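Local coordinates for response regulator receiver modulated diguanylate cyclase with PAS/PAC sensor (Desulfovibrio desulfuricans subsp. desulfuricans, PDB 3CG0), which probably makes cyclic di-GMP through a GGDEF domain, under control of the CheY-like receiver domain that is the part modelled in this structure, at residues L9-R19 with G33-G43; N42-A50 with A67-L77. All coordinates share one frame; numbering follows the deposited sequence. Where two conformers were deposited one is given.

How the contacts relate
Contact 1 comes first along the chain and pairs strand 35-40, at the edge of the sheet, with strand 11-15 in the five-stranded parallel sheet of a CheY-like receiver domain. Contact 2 follows, laying helix 43-53 beside helix 70-80 on one face of that sheet. N42 and G43 belong to both, because strand 35-40 runs almost directly into helix 43-53. The centres lie about 12 Å apart, and the two meet where the F40 ring packs against A46 and C49. V15 and T73 also touch, so sheet and helix pair form one continuous core, next to strand 57-61, which ends at the predicted phosphorylation site D61.

Contact 1 (L9-R19 with G33-G43); sequences LPGVLIVEDGR and GYDVLGVFDNG
I14 lies against V36 and V39 where strands 11-15 and 35-40 pair in parallel, the strands of the first beta-alpha-beta unit of a CheY-like receiver fold. The backbone ladder is tight: V12 N gives a nearly straight bond to D35 O (2.9 Å), and E16 N ends the series on F40 O (2.8 Å). Between V12 and I14 the edge strand spends one residue more, a beta bulge at L37, whose CD2 comes 3.7 Å from CA of G11, which has no side chain in the way. On the face covered by helix 19-32, I14 and V39 run side by side, CD1 of I14 4.0 Å from CG2 of V39. On the other face, with L13 and V15, the F40 ring tucks under helix 43-53. Its chi1 of -57° turns CG away from the carbonyl carbon and brings CE2 to 3.9 Å from L13 CD1, the side chains roughly perpendicular. P10 packs closely too, at the edge of the buried Y34 ring. The buried E16 carboxylate lies close to that of D61, with a long, weak ion pair to K111, consistent with the acidic pocket of receiver domains. The ends are looser: exposed L9 has its CB near the G33 carbonyl, and the R19 guanidinium offers charge alone to D41, NH2 staying 4.4 Å from OD1, which lies well out of the guanidinium plane.

Contact 2 (N42-A50 with A67-L77); sequences NGEEAVRCA and ALDGVETAARL
L68 fits against G43 and E44 just ahead of helix 70-80, which packs beside helix 43-53 on one face of the receiver-domain sheet; the axes of segments 43-50 and 70-77 approach to 9.5 Å and run 11° off parallel. CB of L68 sits 4.5 Å from CA of G43. Its CG, held beside the backbone N (chi1 -72°), meets CG of E44 at 3.8 Å, the two side chains crossing at about a right angle. From there the branches part: CD1 slips to 3.8 Å from E44 N and on toward V47, while CD2 rests 4.0 Å above one face of the R76 guanidinium, offset toward its rim. Farther along, L77 closes the deeper side, its CD2 3.8 Å from CB of A50. No direct hydrogen bond joins the two segments; one water bridges them, accepting from G43 N and donating to L68 O. D69 and E72 form a capping box, firm from E72 N to D69 OD2 and weak in return, and R99 of helix 94-101 forms a salt bridge with the D69 carboxylate. G43, with no side chain, lets the segments come close: its CA lies 3.3 Å from T73 OG1, a hydroxyl that donates to D69 O at 2.7 Å from above the carbonyl plane, on the face opposite T73 N.

Contact 1 (L9-R19 with G33-G43)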
# COMPACT_ATOMS: atom_id res chain seq x y z
N LEU C 9 22.29 -10.66 -0.83
CA LEU C 9 22.54 -9.22 -0.75
C LEU C 9 22.86 -8.70 -2.17
O LEU C 9 23.34 -9.48 -3.00
CB LEU C 9 23.67 -8.94 0.25
CG LEU C 9 23.36 -8.59 1.72
CD1 LEU C 9 23.38 -7.08 1.97
CD2 LEU C 9 22.05 -9.22 2.26
N PRO C 10 22.55 -7.41 -2.46
CA PRO C 10 22.60 -6.83 -3.81
C PRO C 10 23.92 -6.96 -4.57
O PRO C 10 24.99 -6.94 -3.97
CB PRO C 10 22.31 -5.35 -3.56
CG PRO C 10 21.47 -5.35 -2.35
CD PRO C 10 22.09 -6.40 -1.48
N GLY C 11 23.82 -7.08 -5.90
CA GLY C 11 24.97 -7.24 -6.77
C GLY C 11 25.42 -5.94 -7.41
O GLY C 11 24.71 -5.35 -8.22
N VAL C 12 26.62 -5.50 -7.04
CA VAL C 12 27.13 -4.20 -7.44
C VAL C 12 28.19 -4.33 -8.56
O VAL C 12 29.07 -5.17 -8.49
CB VAL C 12 27.69 -3.44 -6.20
CG1 VAL C 12 28.14 -2.04 -6.56
CG2 VAL C 12 26.63 -3.37 -5.07
N LEU C 13 28.06 -3.51 -9.59
CA LEU C 13 29.02 -3.48 -10.69
C LEU C 13 29.73 -2.12 -10.64
O LEU C 13 29.07 -1.09 -10.54
CB LEU C 13 28.28 -3.71 -12.01
CG LEU C 13 28.91 -3.58 -13.40
CD1 LEU C 13 28.29 -4.61 -14.33
CD2 LEU C 13 28.72 -2.20 -13.98
N ILE C 14 31.07 -2.11 -10.68
CA ILE C 14 31.85 -0.88 -10.55
C ILE C 14 32.54 -0.55 -11.88
O ILE C 14 33.14 -1.41 -12.50
CB ILE C 14 32.92 -0.98 -9.45
CG1 ILE C 14 32.30 -1.30 -8.08
CG2 ILE C 14 33.74 0.31 -9.35
CD1 ILE C 14 33.34 -1.50 -6.98
N VAL C 15 32.40 0.69 -12.32
CA VAL C 15 33.07 1.19 -13.50
C VAL C 15 33.94 2.36 -13.05
O VAL C 15 33.42 3.43 -12.73
CB VAL C 15 32.09 1.66 -14.58
CG1 VAL C 15 32.80 1.80 -15.92
CG2 VAL C 15 30.94 0.70 -14.72
N GLU C 16 35.25 2.16 -13.03
CA GLU C 16 36.16 3.09 -12.38
C GLU C 16 37.55 2.95 -12.98
O GLU C 16 38.09 1.84 -13.04
CB GLU C 16 36.20 2.78 -10.88
CG GLU C 16 37.28 3.50 -10.10
CD GLU C 16 36.96 4.96 -9.88
OE1 GLU C 16 35.87 5.26 -9.34
OE2 GLU C 16 37.80 5.81 -10.25
N ASP C 17 38.13 4.07 -13.41
CA ASP C 17 39.45 4.08 -14.06
C ASP C 17 40.60 3.98 -13.05
O ASP C 17 41.54 3.22 -13.25
CB ASP C 17 39.62 5.33 -14.95
CG ASP C 17 40.14 5.00 -16.35
OD1 ASP C 17 40.94 4.06 -16.52
OD2 ASP C 17 39.73 5.71 -17.30
N GLY C 18 40.52 4.75 -11.96
CA GLY C 18 41.53 4.72 -10.89
C GLY C 18 41.52 3.43 -10.09
O GLY C 18 40.60 3.19 -9.30
N ARG C 19 42.55 2.61 -10.28
CA ARG C 19 42.64 1.26 -9.70
C ARG C 19 42.64 1.19 -8.17
O ARG C 19 42.16 0.22 -7.59
CB ARG C 19 43.85 0.50 -10.24
CG ARG C 19 43.57 -0.26 -11.51
CD ARG C 19 44.42 -1.52 -11.58
NE ARG C 19 44.24 -2.25 -12.82
CZ ARG C 19 44.96 -2.06 -13.93
NH1 ARG C 19 45.93 -1.15 -13.95
NH2 ARG C 19 44.70 -2.79 -15.01
N GLY C 33 28.53 -5.72 3.07
CA GLY C 33 27.88 -7.01 2.84
C GLY C 33 27.57 -7.30 1.38
O GLY C 33 27.32 -8.46 1.02
N TYR C 34 27.59 -6.25 0.55
CA TYR C 34 27.25 -6.35 -0.87
C TYR C 34 28.18 -7.28 -1.63
O TYR C 34 29.37 -7.36 -1.34
CB TYR C 34 27.28 -4.97 -1.54
CG TYR C 34 26.32 -3.97 -0.96
CD1 TYR C 34 24.94 -4.07 -1.18
CD2 TYR C 34 26.78 -2.89 -0.21
CE1 TYR C 34 24.06 -3.15 -0.64
CE2 TYR C 34 25.91 -1.95 0.32
CZ TYR C 34 24.55 -2.09 0.10
OH TYR C 34 23.69 -1.16 0.63
N ASP C 35 27.63 -7.98 -2.61
CA ASP C 35 28.44 -8.78 -3.51
C ASP C 35 28.88 -7.88 -4.66
O ASP C 35 28.04 -7.32 -5.36
CB ASP C 35 27.61 -9.96 -4.02
CG ASP C 35 28.45 -11.00 -4.76
OD1 ASP C 35 29.70 -10.91 -4.80
OD2 ASP C 35 27.83 -11.93 -5.33
N VAL C 36 30.19 -7.70 -4.85
CA VAL C 36 30.65 -7.01 -6.06
C VAL C 36 30.98 -7.98 -7.19
O VAL C 36 31.84 -8.87 -7.08
CB VAL C 36 31.68 -5.83 -5.81
CG1 VAL C 36 32.17 -5.78 -4.38
CG2 VAL C 36 32.82 -5.78 -6.86
N LEU C 37 30.22 -7.82 -8.26
CA LEU C 37 30.15 -8.77 -9.35
C LEU C 37 31.23 -8.55 -10.40
O LEU C 37 31.70 -9.49 -11.04
CB LEU C 37 28.76 -8.67 -10.00
CG LEU C 37 27.57 -9.52 -9.52
CD1 LEU C 37 27.58 -9.87 -8.04
CD2 LEU C 37 26.31 -8.78 -9.83
N GLY C 38 31.62 -7.29 -10.59
CA GLY C 38 32.66 -6.96 -11.55
C GLY C 38 33.21 -5.58 -11.34
O GLY C 38 32.52 -4.70 -10.81
N VAL C 39 34.47 -5.40 -11.73
CA VAL C 39 35.12 -4.09 -11.70
C VAL C 39 35.75 -3.84 -13.07
O VAL C 39 36.53 -4.66 -13.57
CB VAL C 39 36.16 -3.95 -10.57
CG1 VAL C 39 36.84 -2.58 -10.63
CG2 VAL C 39 35.49 -4.09 -9.20
N PHE C 40 35.37 -2.72 -13.70
CA PHE C 40 35.78 -2.42 -15.06
C PHE C 40 36.43 -1.05 -15.12
O PHE C 40 36.07 -0.16 -14.36
CB PHE C 40 34.56 -2.49 -15.99
CG PHE C 40 33.85 -3.81 -15.96
CD1 PHE C 40 34.31 -4.87 -16.72
CD2 PHE C 40 32.73 -4.00 -15.17
CE1 PHE C 40 33.67 -6.10 -16.70
CE2 PHE C 40 32.08 -5.23 -15.14
CZ PHE C 40 32.56 -6.28 -15.91
N ASP C 41 37.40 -0.89 -16.02
CA ASP C 41 38.12 0.38 -16.15
C ASP C 41 37.79 1.11 -17.45
O ASP C 41 37.96 2.32 -17.55
CB ASP C 41 39.64 0.21 -15.97
CG ASP C 41 40.29 -0.65 -17.05
OD1 ASP C 41 41.54 -0.63 -17.13
OD2 ASP C 41 39.59 -1.36 -17.81
N ASN C 42 37.33 0.36 -18.44
CA ASN C 42 36.76 0.94 -19.64
C ASN C 42 35.28 0.57 -19.73
O ASN C 42 34.88 -0.55 -19.37
CB ASN C 42 37.54 0.52 -20.90
CG ASN C 42 37.04 -0.76 -21.52
OD1 ASN C 42 36.56 -0.76 -22.66
ND2 ASN C 42 37.12 -1.86 -20.78
N GLY C 43 34.47 1.52 -20.18
CA GLY C 43 33.03 1.36 -20.20
C GLY C 43 32.43 0.34 -21.16
O GLY C 43 31.41 -0.28 -20.84

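Contact 2 (N42-A50 with A67-L77)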
# COMPACT_ATOMS: atom_id res chain seq x y z
N ASN C 42 37.33 0.36 -18.44
CA ASN C 42 36.76 0.94 -19.64
C ASN C 42 35.28 0.57 -19.73
O ASN C 42 34.88 -0.55 -19.37
CB ASN C 42 37.54 0.52 -20.90
CG ASN C 42 37.04 -0.76 -21.52
OD1 ASN C 42 36.56 -0.76 -22.66
ND2 ASN C 42 37.12 -1.86 -20.78
N GLY C 43 34.47 1.52 -20.18
CA GLY C 43 33.03 1.36 -20.20
C GLY C 43 32.43 0.34 -21.16
O GLY C 43 31.41 -0.28 -20.84
N GLU C 44 33.06 0.17 -22.32
CA GLU C 44 32.57 -0.75 -23.36
C GLU C 44 32.43 -2.20 -22.90
O GLU C 44 31.42 -2.86 -23.20
CB GLU C 44 33.44 -0.68 -24.62
CG GLU C 44 32.88 0.23 -25.71
CD GLU C 44 33.77 0.32 -26.95
OE1 GLU C 44 34.97 -0.03 -26.88
OE2 GLU C 44 33.25 0.74 -28.01
N GLU C 45 33.42 -2.69 -22.16
CA GLU C 45 33.40 -4.08 -21.71
C GLU C 45 32.49 -4.31 -20.50
O GLU C 45 32.02 -5.43 -20.30
CB GLU C 45 34.82 -4.64 -21.53
CG GLU C 45 35.34 -4.77 -20.12
CD GLU C 45 36.34 -5.91 -19.96
OE1 GLU C 45 36.81 -6.14 -18.83
OE2 GLU C 45 36.64 -6.59 -20.97
N ALA C 46 32.23 -3.25 -19.72
CA ALA C 46 31.23 -3.27 -18.64
C ALA C 46 29.82 -3.51 -19.17
O ALA C 46 29.05 -4.27 -18.58
CB ALA C 46 31.26 -1.98 -17.85
N VAL C 47 29.50 -2.84 -20.27
CA VAL C 47 28.22 -2.99 -20.98
C VAL C 47 28.08 -4.40 -21.59
O VAL C 47 26.99 -4.98 -21.56
CB VAL C 47 28.04 -1.87 -22.06
CG1 VAL C 47 26.71 -2.02 -22.81
CG2 VAL C 47 28.13 -0.49 -21.43
N ARG C 48 29.18 -4.93 -22.11
CA ARG C 48 29.23 -6.30 -22.62
C ARG C 48 28.91 -7.36 -21.56
O ARG C 48 28.08 -8.25 -21.79
CB ARG C 48 30.61 -6.60 -23.22
CG ARG C 48 30.93 -5.89 -24.54
CD ARG C 48 31.98 -6.65 -25.37
NE ARG C 48 33.33 -6.59 -24.80
CZ ARG C 48 33.91 -7.57 -24.11
NH1 ARG C 48 35.14 -7.40 -23.64
NH2 ARG C 48 33.28 -8.71 -23.87
N CYS C 49 29.56 -7.27 -20.41
CA CYS C 49 29.39 -8.27 -19.35
C CYS C 49 28.11 -8.10 -18.56
O CYS C 49 27.57 -9.08 -18.06
CB CYS C 49 30.59 -8.27 -18.40
SG CYS C 49 32.15 -8.58 -19.23
N ALA C 50 27.61 -6.86 -18.45
CA ALA C 50 26.43 -6.55 -17.64
C ALA C 50 25.22 -7.51 -17.71
O ALA C 50 24.75 -7.93 -16.66
CB ALA C 50 26.00 -5.09 -17.82
N ALA C 67 37.13 4.84 -24.65
CA ALA C 67 36.17 4.34 -25.63
C ALA C 67 34.75 4.88 -25.44
O ALA C 67 34.16 5.44 -26.38
CB ALA C 67 36.17 2.81 -25.62
N LEU C 68 34.22 4.71 -24.23
CA LEU C 68 32.97 5.34 -23.81
C LEU C 68 33.31 6.14 -22.57
O LEU C 68 34.10 5.68 -21.75
CB LEU C 68 31.92 4.29 -23.42
CG LEU C 68 31.21 3.42 -24.46
CD1 LEU C 68 30.37 2.40 -23.75
CD2 LEU C 68 30.33 4.25 -25.38
N ASP C 69 32.74 7.33 -22.43
CA ASP C 69 32.93 8.08 -21.19
C ASP C 69 31.99 7.57 -20.10
O ASP C 69 31.22 6.63 -20.34
CB ASP C 69 32.85 9.61 -21.41
CG ASP C 69 31.53 10.06 -22.01
OD1 ASP C 69 31.56 10.69 -23.09
OD2 ASP C 69 30.45 9.82 -21.41
N GLY C 70 32.05 8.18 -18.92
CA GLY C 70 31.25 7.75 -17.78
C GLY C 70 29.77 7.91 -18.03
O GLY C 70 28.96 7.06 -17.67
N VAL C 71 29.42 9.00 -18.70
CA VAL C 71 28.03 9.33 -18.97
C VAL C 71 27.40 8.36 -19.97
O VAL C 71 26.29 7.88 -19.75
CB VAL C 71 27.88 10.83 -19.34
CG1 VAL C 71 26.47 11.16 -19.75
CG2 VAL C 71 28.25 11.70 -18.14
N GLU C 72 28.14 8.05 -21.03
CA GLU C 72 27.69 7.13 -22.07
C GLU C 72 27.65 5.69 -21.59
O GLU C 72 26.81 4.90 -22.04
CB GLU C 72 28.62 7.18 -23.28
CG GLU C 72 28.61 8.48 -24.05
CD GLU C 72 29.58 8.44 -25.22
OE1 GLU C 72 29.11 8.55 -26.38
OE2 GLU C 72 30.80 8.27 -24.99
N THR C 73 28.59 5.32 -20.74
CA THR C 73 28.60 4.01 -20.10
C THR C 73 27.35 3.89 -19.22
O THR C 73 26.61 2.94 -19.34
CB THR C 73 29.89 3.80 -19.29
OG1 THR C 73 31.02 3.96 -20.16
CG2 THR C 73 29.91 2.43 -18.69
N ALA C 74 27.11 4.88 -18.37
CA ALA C 74 25.89 4.89 -17.54
C ALA C 74 24.59 4.94 -18.36
O ALA C 74 23.66 4.19 -18.07
CB ALA C 74 25.95 6.02 -16.57
N ALA C 75 24.53 5.79 -19.38
CA ALA C 75 23.38 5.83 -20.31
C ALA C 75 23.03 4.47 -20.86
O ALA C 75 21.86 4.09 -20.90
CB ALA C 75 23.63 6.81 -21.46
N ARG C 76 24.05 3.69 -21.25
CA ARG C 76 23.80 2.36 -21.78
C ARG C 76 23.42 1.33 -20.73
O ARG C 76 22.53 0.51 -20.97
CB ARG C 76 24.97 1.89 -22.63
CG ARG C 76 24.81 2.30 -24.09
CD ARG C 76 26.14 2.32 -24.81
NE ARG C 76 26.01 2.89 -26.16
CZ ARG C 76 26.10 4.18 -26.46
NH1 ARG C 76 26.32 5.09 -25.51
NH2 ARG C 76 25.98 4.57 -27.72
N LEU C 77 24.08 1.36 -19.58
CA LEU C 77 23.72 0.47 -18.47
C LEU C 77 22.29 0.75 -17.96
O LEU C 77 21.54 -0.19 -17.69
CB LEU C 77 24.74 0.60 -17.33
CG LEU C 77 26.20 0.21 -17.60
CD1 LEU C 77 27.10 0.64 -16.47
CD2 LEU C 77 26.35 -1.27 -17.88
O HOH W 1 35.87 4.04 -20.70